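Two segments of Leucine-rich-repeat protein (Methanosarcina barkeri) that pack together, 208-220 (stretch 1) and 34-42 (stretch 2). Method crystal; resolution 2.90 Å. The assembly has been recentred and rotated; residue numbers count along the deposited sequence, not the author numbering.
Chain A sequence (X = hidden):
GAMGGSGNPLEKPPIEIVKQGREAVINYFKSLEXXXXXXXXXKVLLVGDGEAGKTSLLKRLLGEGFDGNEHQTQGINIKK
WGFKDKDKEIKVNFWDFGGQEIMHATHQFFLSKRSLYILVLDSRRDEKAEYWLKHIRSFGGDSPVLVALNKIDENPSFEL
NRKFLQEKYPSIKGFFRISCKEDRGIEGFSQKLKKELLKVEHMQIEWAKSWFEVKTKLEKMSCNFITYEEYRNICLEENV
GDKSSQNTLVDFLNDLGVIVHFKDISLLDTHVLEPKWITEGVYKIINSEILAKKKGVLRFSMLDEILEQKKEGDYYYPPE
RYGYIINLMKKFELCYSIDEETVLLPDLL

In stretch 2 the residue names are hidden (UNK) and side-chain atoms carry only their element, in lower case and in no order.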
# COMPACT_ATOMS: atom_id res chain seq x y z
N ALA A 208 -18.36 14.86 4.85
CA ALA A 208 -18.61 16.30 4.81
C ALA A 208 -17.65 16.96 3.83
O ALA A 208 -16.64 16.37 3.44
CB ALA A 208 -18.45 16.91 6.19
N LYS A 209 -17.96 18.19 3.43
CA LYS A 209 -17.14 18.93 2.46
C LYS A 209 -15.73 19.21 2.99
O LYS A 209 -14.76 19.18 2.23
CB LYS A 209 -17.81 20.25 2.08
CG LYS A 209 -19.09 20.08 1.27
CD LYS A 209 -19.85 21.39 1.13
CE LYS A 209 -20.59 21.75 2.41
NZ LYS A 209 -21.39 22.99 2.26
N SER A 210 -15.63 19.48 4.29
CA SER A 210 -14.35 19.79 4.93
C SER A 210 -13.35 18.63 4.87
O SER A 210 -12.15 18.84 4.72
CB SER A 210 -14.57 20.21 6.39
OG SER A 210 -15.33 19.23 7.08
N TRP A 211 -13.87 17.40 4.96
CA TRP A 211 -13.03 16.20 4.92
C TRP A 211 -12.38 16.02 3.54
O TRP A 211 -11.24 15.57 3.45
CB TRP A 211 -13.86 14.96 5.29
CG TRP A 211 -14.20 14.88 6.76
CD1 TRP A 211 -14.40 15.92 7.62
CD2 TRP A 211 -14.41 13.68 7.53
NE1 TRP A 211 -14.71 15.45 8.87
CE2 TRP A 211 -14.72 14.08 8.85
CE3 TRP A 211 -14.36 12.32 7.23
CZ2 TRP A 211 -14.98 13.16 9.87
CZ3 TRP A 211 -14.62 11.40 8.25
CH2 TRP A 211 -14.93 11.83 9.55
N PHE A 212 -13.11 16.36 2.48
CA PHE A 212 -12.57 16.34 1.12
C PHE A 212 -11.53 17.44 0.91
O PHE A 212 -10.56 17.24 0.17
CB PHE A 212 -13.69 16.51 0.08
CG PHE A 212 -14.57 15.30 -0.07
CD1 PHE A 212 -14.09 14.16 -0.69
CD2 PHE A 212 -15.87 15.31 0.39
CE1 PHE A 212 -14.90 13.04 -0.83
CE2 PHE A 212 -16.69 14.20 0.25
CZ PHE A 212 -16.20 13.06 -0.36
N GLU A 213 -11.73 18.59 1.54
CA GLU A 213 -10.79 19.71 1.45
C GLU A 213 -9.46 19.37 2.14
O GLU A 213 -8.40 19.71 1.64
CB GLU A 213 -11.40 20.99 2.03
CG GLU A 213 -12.54 21.57 1.20
CD GLU A 213 -12.08 22.14 -0.13
OE1 GLU A 213 -11.10 22.92 -0.15
OE2 GLU A 213 -12.70 21.81 -1.17
N VAL A 214 -9.55 18.71 3.30
CA VAL A 214 -8.36 18.21 3.99
C VAL A 214 -7.65 17.16 3.12
O VAL A 214 -6.42 17.17 3.01
CB VAL A 214 -8.71 17.60 5.36
CG1 VAL A 214 -7.52 16.86 5.97
CG2 VAL A 214 -9.19 18.68 6.32
N LYS A 215 -8.43 16.28 2.51
CA LYS A 215 -7.90 15.22 1.65
C LYS A 215 -7.15 15.80 0.45
O LYS A 215 -5.99 15.46 0.22
CB LYS A 215 -9.04 14.30 1.18
CG LYS A 215 -8.60 13.17 0.26
CD LYS A 215 -9.77 12.24 -0.05
CE LYS A 215 -9.47 11.36 -1.25
NZ LYS A 215 -9.54 12.10 -2.54
N THR A 216 -7.82 16.67 -0.29
CA THR A 216 -7.24 17.27 -1.50
C THR A 216 -6.04 18.18 -1.20
O THR A 216 -5.14 18.33 -2.02
CB THR A 216 -8.28 18.08 -2.30
OG1 THR A 216 -8.95 18.99 -1.42
CG2 THR A 216 -9.31 17.15 -2.93
N LYS A 217 -6.04 18.79 -0.01
CA LYS A 217 -4.91 19.60 0.45
C LYS A 217 -3.66 18.73 0.60
O LYS A 217 -2.58 19.10 0.14
CB LYS A 217 -5.26 20.27 1.78
CG LYS A 217 -4.24 21.29 2.28
CD LYS A 217 -4.20 22.55 1.43
CE LYS A 217 -3.51 23.70 2.15
NZ LYS A 217 -2.12 23.37 2.57
N LEU A 218 -3.83 17.57 1.25
CA LEU A 218 -2.74 16.62 1.47
C LEU A 218 -2.20 16.02 0.17
O LEU A 218 -1.00 15.78 0.04
CB LEU A 218 -3.19 15.49 2.41
CG LEU A 218 -3.47 15.90 3.86
CD1 LEU A 218 -4.34 14.85 4.55
CD2 LEU A 218 -2.18 16.12 4.63
N GLU A 219 -3.09 15.78 -0.79
CA GLU A 219 -2.72 15.19 -2.07
C GLU A 219 -1.79 16.09 -2.89
O GLU A 219 -0.82 15.62 -3.48
CB GLU A 219 -3.96 14.84 -2.90
CG GLU A 219 -4.72 13.62 -2.38
CD GLU A 219 -6.02 13.37 -3.11
OE1 GLU A 219 -6.25 13.98 -4.19
OE2 GLU A 219 -6.83 12.57 -2.61
N LYS A 220 -2.09 17.39 -2.91
CA LYS A 220 -1.29 18.35 -3.67
C LYS A 220 -0.00 18.78 -2.96
O LYS A 220 0.87 19.40 -3.57
CB LYS A 220 -2.13 19.59 -4.02
CG LYS A 220 -3.31 19.29 -4.93
CD LYS A 220 -3.57 20.39 -5.95
CE LYS A 220 -4.04 21.69 -5.30
NZ LYS A 220 -5.43 21.60 -4.77
N UNK A 34 -23.84 20.47 7.32
CA UNK A 34 -23.19 20.50 6.01
C UNK A 34 -23.73 19.44 5.06
O UNK A 34 -24.20 18.39 5.49
N UNK A 35 -23.64 19.73 3.76
CA UNK A 35 -24.05 18.79 2.72
C UNK A 35 -22.98 17.70 2.58
O UNK A 35 -21.79 18.00 2.51
c UNK A 35 -26.17 18.14 0.42
o UNK A 35 -26.58 17.24 -0.33
c UNK A 35 -24.24 19.51 1.38
c UNK A 35 -24.74 18.64 0.23
o UNK A 35 -26.88 18.66 1.31
N UNK A 36 -23.42 16.44 2.53
CA UNK A 36 -22.51 15.29 2.53
C UNK A 36 -22.50 14.55 1.20
O UNK A 36 -23.48 13.90 0.83
c UNK A 36 -22.13 12.85 6.36
c UNK A 36 -22.72 14.92 5.05
c UNK A 36 -23.16 13.94 6.14
n UNK A 36 -22.54 11.91 7.44
c UNK A 36 -22.88 14.33 3.66
N UNK A 37 -21.38 14.64 0.49
CA UNK A 37 -21.16 13.88 -0.75
C UNK A 37 -20.57 12.50 -0.44
O UNK A 37 -19.95 12.31 0.61
c UNK A 37 -20.90 15.75 -2.50
c UNK A 37 -21.64 18.15 -2.53
c UNK A 37 -21.11 17.01 -1.67
c UNK A 37 -20.23 14.64 -1.70
n UNK A 37 -21.74 19.43 -1.78
N UNK A 38 -20.76 11.53 -1.35
CA UNK A 38 -20.19 10.19 -1.16
C UNK A 38 -18.68 10.15 -1.43
O UNK A 38 -18.18 10.94 -2.23
c UNK A 38 -21.30 10.29 -3.27
c UNK A 38 -20.95 9.34 -2.18
c UNK A 38 -21.52 11.63 -2.61
N UNK A 39 -17.99 9.23 -0.77
CA UNK A 39 -16.54 9.11 -0.89
C UNK A 39 -16.14 8.50 -2.23
O UNK A 39 -15.43 9.13 -3.03
c UNK A 39 -14.08 7.31 1.59
c UNK A 39 -15.97 8.28 0.27
c UNK A 39 -13.64 9.28 0.11
c UNK A 39 -14.46 8.00 0.29
N UNK A 40 -16.59 7.27 -2.47
CA UNK A 40 -16.34 6.55 -3.73
C UNK A 40 -14.86 6.45 -4.10
O UNK A 40 -14.48 6.73 -5.24
c UNK A 40 -17.14 7.18 -4.88
n UNK A 40 -19.19 6.22 -3.96
c UNK A 40 -18.64 7.25 -4.60
o UNK A 40 -19.29 8.23 -4.97
N UNK A 41 -14.04 6.07 -3.13
CA UNK A 41 -12.62 5.82 -3.36
C UNK A 41 -12.17 4.53 -2.68
O UNK A 41 -12.59 4.24 -1.56
c UNK A 41 -11.26 7.91 -3.97
c UNK A 41 -11.75 6.98 -2.87
c UNK A 41 -10.05 8.73 -3.58
o UNK A 41 -9.38 8.39 -2.58
o UNK A 41 -9.76 9.73 -4.27
N UNK A 42 -11.32 3.78 -3.37
CA UNK A 42 -10.77 2.52 -2.85
C UNK A 42 -9.31 2.39 -3.25
O UNK A 42 -8.93 2.75 -4.37
c UNK A 42 -13.02 1.50 -3.40
c UNK A 42 -11.17 0.05 -2.59
c UNK A 42 -11.52 1.29 -3.40

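Position 34 has backbone atoms and nothing beyond CA. It lies near the start of the helix, beside Ala208 and Lys209. A CB here would point toward stretch 1, and there is room for one, so this contact does not force its absence. The residue is Gly34.

Position 35 carries three carbons, the last bearing two oxygens. That is a carboxylate on a two-carbon arm. The arm starts sideways and its end leads away from the helix. The closest contact is through the backbone: CG of Lys209 lies 3.6 Å from the O of residue 35. CE of Lys209 is 4.4 Å from CB of residue 35. The residue is Glu35.

Position 36 has four carbons in a row ending in a nitrogen. Its CA is 4.6 Å from the CA of Ala208, the residue just before the helix. The second carbon of its chain is 4.3 Å from that same CA of Ala208. An unbranched chain with a terminal amine is lysine, Lys36.

Position 37 shows the same pattern. The nitrogen is 4.0 Å from CD of Lys209, so it meets the aliphatic part of that side chain. The backbone O of residue 37 lies 3.8 Å from CE2 of Phe212, at the ring edge, and its CB is 4.1 Å from CE2 of Phe212. The residue is Lys37.

Position 38 has three carbons that close a ring onto the backbone N. Only one standard residue does this. Its CB points away from the helix, but its O reaches within 3.5 Å of CZ of Phe212. The residue is Pro38.

Position 39 has four carbons, forked at the second. Its CA lies 4.0 Å from CZ of Phe212, near the plane of the ring. One branch tip comes 4.1 Å from CE1 of Phe212. The fork beyond CB identifies Leu39, and the branch tip is CD1.

Position 40 has two carbons, the second carrying one oxygen and one nitrogen. No atom of it contacts stretch 1. By elements this is a short amide, Asn40.

Position 41 has three carbons, the third carrying two oxygens. One oxygen lies 2.9 Å from NZ of Lys215. The residue is Glu41, and that oxygen is OE2.

Position 42 has one carbon carrying two more. It is out of reach of the helix. The branch at CB identifies Val42.

The contact buries 450 Å² in all. Near the helix start, Ala208 and Lys209 lie beside Glu35, Lys36 and Lys37. One turn on, Phe212 packs against Lys37, Pro38 and Leu39, largely against their backbone. Farther along, Lys215 donates a hydrogen bond within its salt bridge to Glu41, NZ to OE2 at 2.9 Å. NZ of Lys215 also forms a salt bridge to OE2 of Glu219 at 2.8 Å. The amine thus sits between two carboxylates, whose OE2 atoms in Glu219 and Glu41 are 4.4 Å apart, and its charge offsets their repulsion.

Stretch 2 (34-42) GEKKPLNEV
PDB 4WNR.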